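Local coordinates for protein putative dioxygenase (1H-3-hydroxy-4-oxoquinaldine 2,4-dioxygenase) (Mycobacteroides abscessus subsp. abscessus, PDB 6RA3) that cleaves the ring of the Pseudomonas quinolone signal (PQS), a bacterial quorum-sensing molecule, with dioxygen to give N-octanoylanthranilate and carbon monoxide, at residues Leu120-Thr125 with Gly195-Arg200; Ala205-Ile210 with His233-Tyr238. One frame throughout, in Å; residues are numbered along the deposited sequence.

Interaction 1 of 2, residues Leu120-Thr125 with Gly195-Arg200; sequences LDLIMT and GSPMRR
Met124 packs on Pro197 and Met198 where the loop after strand 116-120 of the alpha/beta-hydrolase fold meets the first turn of helix 197-202. CB of Met124 lies 3.8 Å from CE of Met198. CG follows, with the same methyl as its nearest neighbour. The chain then bends at chi2 (-71°), and SD touches two residues: CG of Met198 at 3.7 Å and CB of Pro197 at 3.8 Å. The two methionine side chains cross at about a right angle, and that of Met198 runs extended beyond CG. On the same proline, CD2 of Leu122 touches CB at 3.9 Å. Helix 221-232 packs against both methionines through His226, and Trp100 touches both Leu122 and Pro197. Asp121, in the same loop, is hydrogen-bonded through OD1 to ND1 of His246, the probable proton donor/acceptor of the active site. Ser196 is the N-cap of the helix: its OG takes a weak but nearly straight bond from N of Arg199 (3.4 Å, 169°). A water links the two segments. It donates to O of Met124 at 3.0 Å and is hydrogen-bonded to OG of Ser196 at 2.7 Å.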
loop_
_atom_site.group_PDB
_atom_site.type_symbol
_atom_site.label_atom_id
_atom_site.label_comp_id
_atom_site.label_asym_id
_atom_site.label_seq_id
_atom_site.Cartn_x
_atom_site.Cartn_y
_atom_site.Cartn_z
ATOM N N LEU A 120 2.201 18.994 -19.579
ATOM C CA LEU A 120 3.500 18.409 -19.889
ATOM C C LEU A 120 3.372 17.589 -21.174
ATOM O O LEU A 120 2.636 16.594 -21.205
ATOM C CB LEU A 120 3.988 17.524 -18.742
ATOM C CG LEU A 120 4.638 18.106 -17.480
ATOM C CD1 LEU A 120 4.055 19.435 -17.069
ATOM C CD2 LEU A 120 4.497 17.086 -16.366
ATOM N N ASP A 121 4.069 18.033 -22.231
ATOM C CA ASP A 121 4.366 17.235 -23.434
ATOM C C ASP A 121 3.107 16.730 -24.143
ATOM O O ASP A 121 2.988 15.547 -24.455
ATOM C CB ASP A 121 5.290 16.072 -23.077
ATOM C CG ASP A 121 6.394 15.856 -24.106
ATOM O OD1 ASP A 121 6.126 15.276 -25.185
ATOM O OD2 ASP A 121 7.541 16.273 -23.834
ATOM N N LEU A 122 2.172 17.643 -24.414
ATOM C CA LEU A 122 0.931 17.354 -25.133
ATOM C C LEU A 122 1.015 17.919 -26.553
ATOM O O LEU A 122 1.298 19.108 -26.732
ATOM C CB LEU A 122 -0.270 17.949 -24.388
ATOM C CG LEU A 122 -1.639 17.918 -25.070
ATOM C CD1 LEU A 122 -2.074 16.481 -25.422
ATOM C CD2 LEU A 122 -2.675 18.597 -24.203
ATOM N N ILE A 123 0.773 17.065 -27.556
ATOM C CA ILE A 123 0.883 17.464 -28.964
ATOM C C ILE A 123 -0.084 18.611 -29.237
ATOM O O ILE A 123 -1.307 18.460 -29.123
ATOM C CB ILE A 123 0.625 16.248 -29.878
ATOM C CG1 ILE A 123 1.760 15.225 -29.763
ATOM C CG2 ILE A 123 0.456 16.639 -31.336
ATOM C CD1 ILE A 123 3.124 15.746 -30.173
ATOM N N MET A 124 0.461 19.782 -29.592
ATOM C CA MET A 124 -0.372 20.967 -29.740
ATOM C C MET A 124 -0.852 21.181 -31.174
ATOM O O MET A 124 -1.829 21.912 -31.388
ATOM C CB MET A 124 0.398 22.196 -29.241
ATOM C CG MET A 124 0.533 22.255 -27.703
ATOM S SD MET A 124 -1.047 22.628 -26.894
ATOM C CE MET A 124 -0.607 22.168 -25.202
ATOM N N THR A 125 -0.197 20.550 -32.148
ATOM C CA THR A 125 -0.679 20.500 -33.527
ATOM C C THR A 125 -1.925 19.618 -33.628
ATOM O O THR A 125 -2.304 18.945 -32.666
ATOM C CB THR A 125 0.416 19.942 -34.440
ATOM O OG1 THR A 125 0.774 18.620 -34.014
ATOM C CG2 THR A 125 1.659 20.811 -34.420
ATOM N N GLY A 195 -9.769 19.406 -33.073
ATOM C CA GLY A 195 -8.703 19.672 -34.018
ATOM C C GLY A 195 -7.356 19.564 -33.354
ATOM O O GLY A 195 -6.495 18.777 -33.772
ATOM N N SER A 196 -7.169 20.352 -32.299
ATOM C CA SER A 196 -5.923 20.340 -31.546
ATOM C C SER A 196 -6.198 20.906 -30.159
ATOM O O SER A 196 -7.240 21.538 -29.933
ATOM C CB SER A 196 -4.825 21.153 -32.255
ATOM O OG SER A 196 -4.979 22.542 -31.998
ATOM N N PRO A 197 -5.286 20.691 -29.208
ATOM C CA PRO A 197 -5.482 21.271 -27.860
ATOM C C PRO A 197 -5.488 22.801 -27.851
ATOM O O PRO A 197 -6.187 23.415 -27.030
ATOM C CB PRO A 197 -4.294 20.710 -27.064
ATOM C CG PRO A 197 -3.636 19.676 -27.941
ATOM C CD PRO A 197 -3.976 20.034 -29.351
ATOM N N MET A 198 -4.729 23.440 -28.745
ATOM C CA MET A 198 -4.745 24.902 -28.813
ATOM C C MET A 198 -6.121 25.418 -29.203
ATOM O O MET A 198 -6.613 26.400 -28.626
ATOM C CB MET A 198 -3.689 25.387 -29.789
ATOM C CG MET A 198 -2.273 25.190 -29.264
ATOM S SD MET A 198 -1.005 25.757 -30.402
ATOM C CE MET A 198 0.446 25.998 -29.352
ATOM N N ARG A 199 -6.772 24.758 -30.163
ATOM C CA ARG A 199 -8.139 25.130 -30.496
ATOM C C ARG A 199 -9.071 24.862 -29.322
ATOM O O ARG A 199 -9.975 25.663 -29.036
ATOM C CB ARG A 199 -8.591 24.393 -31.762
ATOM C CG ARG A 199 -7.962 24.973 -33.038
ATOM C CD ARG A 199 -8.332 24.193 -34.296
ATOM N NE ARG A 199 -9.759 24.276 -34.623
ATOM C CZ ARG A 199 -10.360 25.350 -35.140
ATOM N NH1 ARG A 199 -9.666 26.457 -35.383
ATOM N NH2 ARG A 199 -11.662 25.324 -35.404
ATOM N N ARG A 200 -8.855 23.753 -28.604
ATOM C CA ARG A 200 -9.630 23.542 -27.385
ATOM C C ARG A 200 -9.429 24.714 -26.421
ATOM O O ARG A 200 -10.400 25.237 -25.855
ATOM C CB ARG A 200 -9.259 22.201 -26.731
ATOM C CG ARG A 200 -10.351 21.651 -25.780
ATOM C CD ARG A 200 -10.376 22.335 -24.394
ATOM N NE ARG A 200 -11.579 21.989 -23.625
ATOM C CZ ARG A 200 -12.660 22.758 -23.514
ATOM N NH1 ARG A 200 -12.702 23.950 -24.098
ATOM N NH2 ARG A 200 -13.708 22.332 -22.814
HETATM O O HOH W 1 -3.025 23.981 -33.246
#

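Interaction 2 of 2, residues Ala205-Ile210 with His233-Tyr238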
loop_
_atom_site.group_PDB
_atom_site.type_symbol
_atom_site.label_atom_id
_atom_site.label_comp_id
_atom_site.label_asym_id
_atom_site.label_seq_id
_atom_site.Cartn_x
_atom_site.Cartn_y
_atom_site.Cartn_z
ATOM N N ALA A 205 -14.276 29.527 -22.204
ATOM C CA ALA A 205 -15.072 30.683 -21.781
ATOM C C ALA A 205 -14.204 31.823 -21.248
ATOM O O ALA A 205 -14.103 32.882 -21.876
ATOM C CB ALA A 205 -16.088 30.269 -20.702
ATOM N N GLU A 206 -13.593 31.632 -20.077
ATOM C CA GLU A 206 -12.669 32.610 -19.502
ATOM C C GLU A 206 -11.333 31.917 -19.264
ATOM O O GLU A 206 -11.134 31.279 -18.217
ATOM C CB GLU A 206 -13.233 33.220 -18.215
ATOM C CG GLU A 206 -13.826 32.243 -17.191
ATOM C CD GLU A 206 -13.831 32.811 -15.767
ATOM O OE1 GLU A 206 -13.691 34.046 -15.592
ATOM O OE2 GLU A 206 -13.960 32.017 -14.814
ATOM N N PRO A 207 -10.394 32.000 -20.208
ATOM C CA PRO A 207 -9.127 31.258 -20.070
ATOM C C PRO A 207 -8.369 31.659 -18.815
ATOM O O PRO A 207 -8.033 32.829 -18.619
ATOM C CB PRO A 207 -8.342 31.639 -21.334
ATOM C CG PRO A 207 -9.312 32.213 -22.260
ATOM C CD PRO A 207 -10.456 32.763 -21.464
ATOM N N CYS A 208 -8.086 30.673 -17.969
ATOM C CA CYS A 208 -7.091 30.842 -16.920
ATOM C C CYS A 208 -5.683 30.857 -17.539
ATOM O O CYS A 208 -5.504 30.656 -18.741
ATOM C CB CYS A 208 -7.220 29.713 -15.892
ATOM S SG CYS A 208 -6.734 28.106 -16.566
ATOM N N ALA A 209 -4.675 31.091 -16.703
ATOM C CA ALA A 209 -3.293 31.022 -17.161
ATOM C C ALA A 209 -2.912 29.586 -17.475
ATOM O O ALA A 209 -3.078 28.688 -16.642
ATOM C CB ALA A 209 -2.354 31.587 -16.104
ATOM N N ILE A 210 -2.401 29.358 -18.671
ATOM C CA ILE A 210 -2.036 28.016 -19.099
ATOM C C ILE A 210 -0.579 28.017 -19.511
ATOM O O ILE A 210 -0.122 28.941 -20.190
ATOM C CB ILE A 210 -2.946 27.538 -20.248
ATOM C CG1 ILE A 210 -4.389 27.452 -19.759
ATOM C CG2 ILE A 210 -2.448 26.235 -20.789
ATOM C CD1 ILE A 210 -5.426 27.349 -20.859
ATOM N N HIS A 233 -2.350 35.413 -27.213
ATOM C CA HIS A 233 -3.103 35.144 -25.988
ATOM C C HIS A 233 -2.207 35.433 -24.793
ATOM O O HIS A 233 -1.257 34.661 -24.541
ATOM C CB HIS A 233 -3.592 33.696 -25.944
ATOM C CG HIS A 233 -4.566 33.347 -27.032
ATOM N ND1 HIS A 233 -4.206 32.617 -28.145
ATOM C CD2 HIS A 233 -5.884 33.624 -27.174
ATOM C CE1 HIS A 233 -5.259 32.460 -28.926
ATOM N NE2 HIS A 233 -6.292 33.054 -28.357
ATOM N N PRO A 234 -2.445 36.527 -24.060
ATOM C CA PRO A 234 -1.627 36.802 -22.865
ATOM C C PRO A 234 -1.614 35.662 -21.859
ATOM O O PRO A 234 -0.588 35.453 -21.205
ATOM C CB PRO A 234 -2.283 38.064 -22.277
ATOM C CG PRO A 234 -2.918 38.739 -23.457
ATOM C CD PRO A 234 -3.423 37.603 -24.319
ATOM N N TRP A 235 -2.715 34.910 -21.721
ATOM C CA TRP A 235 -2.810 33.898 -20.669
ATOM C C TRP A 235 -1.989 32.652 -20.949
ATOM O O TRP A 235 -1.872 31.803 -20.061
ATOM C CB TRP A 235 -4.270 33.493 -20.440
ATOM C CG TRP A 235 -5.086 33.336 -21.672
ATOM C CD1 TRP A 235 -5.969 34.246 -22.189
ATOM C CD2 TRP A 235 -5.116 32.201 -22.551
ATOM N NE1 TRP A 235 -6.545 33.745 -23.336
ATOM C CE2 TRP A 235 -6.039 32.491 -23.577
ATOM C CE3 TRP A 235 -4.455 30.965 -22.566
ATOM C CZ2 TRP A 235 -6.318 31.589 -24.609
ATOM C CZ3 TRP A 235 -4.728 30.071 -23.599
ATOM C CH2 TRP A 235 -5.651 30.389 -24.600
ATOM N N PHE A 236 -1.424 32.514 -22.136
ATOM C CA PHE A 236 -0.671 31.329 -22.501
ATOM C C PHE A 236 0.813 31.626 -22.424
ATOM O O PHE A 236 1.267 32.703 -22.817
ATOM C CB PHE A 236 -1.034 30.843 -23.912
ATOM C CG PHE A 236 -0.329 29.572 -24.319
ATOM C CD1 PHE A 236 -0.905 28.325 -24.069
ATOM C CD2 PHE A 236 0.906 29.612 -24.954
ATOM C CE1 PHE A 236 -0.250 27.140 -24.467
ATOM C CE2 PHE A 236 1.564 28.441 -25.345
ATOM C CZ PHE A 236 0.997 27.202 -25.096
ATOM N N SER A 237 1.556 30.663 -21.903
ATOM C CA SER A 237 3.008 30.679 -21.889
ATOM C C SER A 237 3.457 29.251 -22.082
ATOM O O SER A 237 2.652 28.317 -22.034
ATOM C CB SER A 237 3.587 31.233 -20.573
ATOM O OG SER A 237 3.140 30.454 -19.467
ATOM N N TYR A 238 4.755 29.076 -22.260
ATOM C CA TYR A 238 5.288 27.772 -22.607
ATOM C C TYR A 238 6.795 27.807 -22.416
ATOM O O TYR A 238 7.401 28.871 -22.275
ATOM C CB TYR A 238 4.950 27.391 -24.059
ATOM C CG TYR A 238 5.860 28.050 -25.087
ATOM C CD1 TYR A 238 7.059 27.453 -25.465
ATOM C CD2 TYR A 238 5.528 29.277 -25.652
ATOM C CE1 TYR A 238 7.894 28.044 -26.389
ATOM C CE2 TYR A 238 6.357 29.882 -26.589
ATOM C CZ TYR A 238 7.540 29.256 -26.951
ATOM O OH TYR A 238 8.368 29.845 -27.878
#
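Ile210 and Phe236 pair as neighbours on parallel strands, with N of Ile210 donating to O of Trp235 (2.9 Å, 165°) and N of Ser237 donating to O of Ile210 (3.0 Å, 156°). These are the last two strands of the central sheet, and helix 221-232 joins them in a beta-alpha-beta unit. Two CA-H...O contacts add to the ladder, from CA of Ala209 to O of Trp235 and from CA of Phe236 to O of Ile210. A type I turn, His233 to Phe236, leads into the second strand and carries Trp235. CG of Trp235 lies between the backbone N and the carbonyl carbon (chi1 41°), and from there the indole meets Pro207, whose CB sits over the five-membered ring, 3.3 Å from its centroid. CG of the proline lies 3.3 Å from NE1 of Trp235. CB of His233 packs on the opposite face of the indole. Farther along the indole, CD1 of Ile210 lies 3.9 Å from CZ3 of Trp235, and the two side chains point the same way. CG2 of Ile210 reaches CD1 of Phe236 at 4.2 Å. Met201 of helix 197-202 touches all three of these side chains. OG of Ser237 is hydrogen-bonded to NE of Arg211. The backbone bonds fix the strand register, while the CH-pi contact, with CB close to the ring normal, ties the loop before one strand to the turn before the other.

Interaction 1 and interaction 2 follow each other along the chain: helix 197-202, which starts in interaction 1, is followed by strand 209-214, which starts in interaction 2. Their centres are 13 Å apart. The nearest atoms come within about 4 Å, yet the two do not touch directly. The helix that begins in interaction 1 brings Met201 to the side chains of interaction 2, and Phe229 of helix 221-232 meets both Met198 and Phe236. Interaction 1 is next to the active site: the side chain of Leu122 is about 3 Å from that of His97, the probable substrate-binding residue, and that of Ile123 about 6 Å from that of His246. Interaction 2 lies away from these sites, at the edge of the sheet.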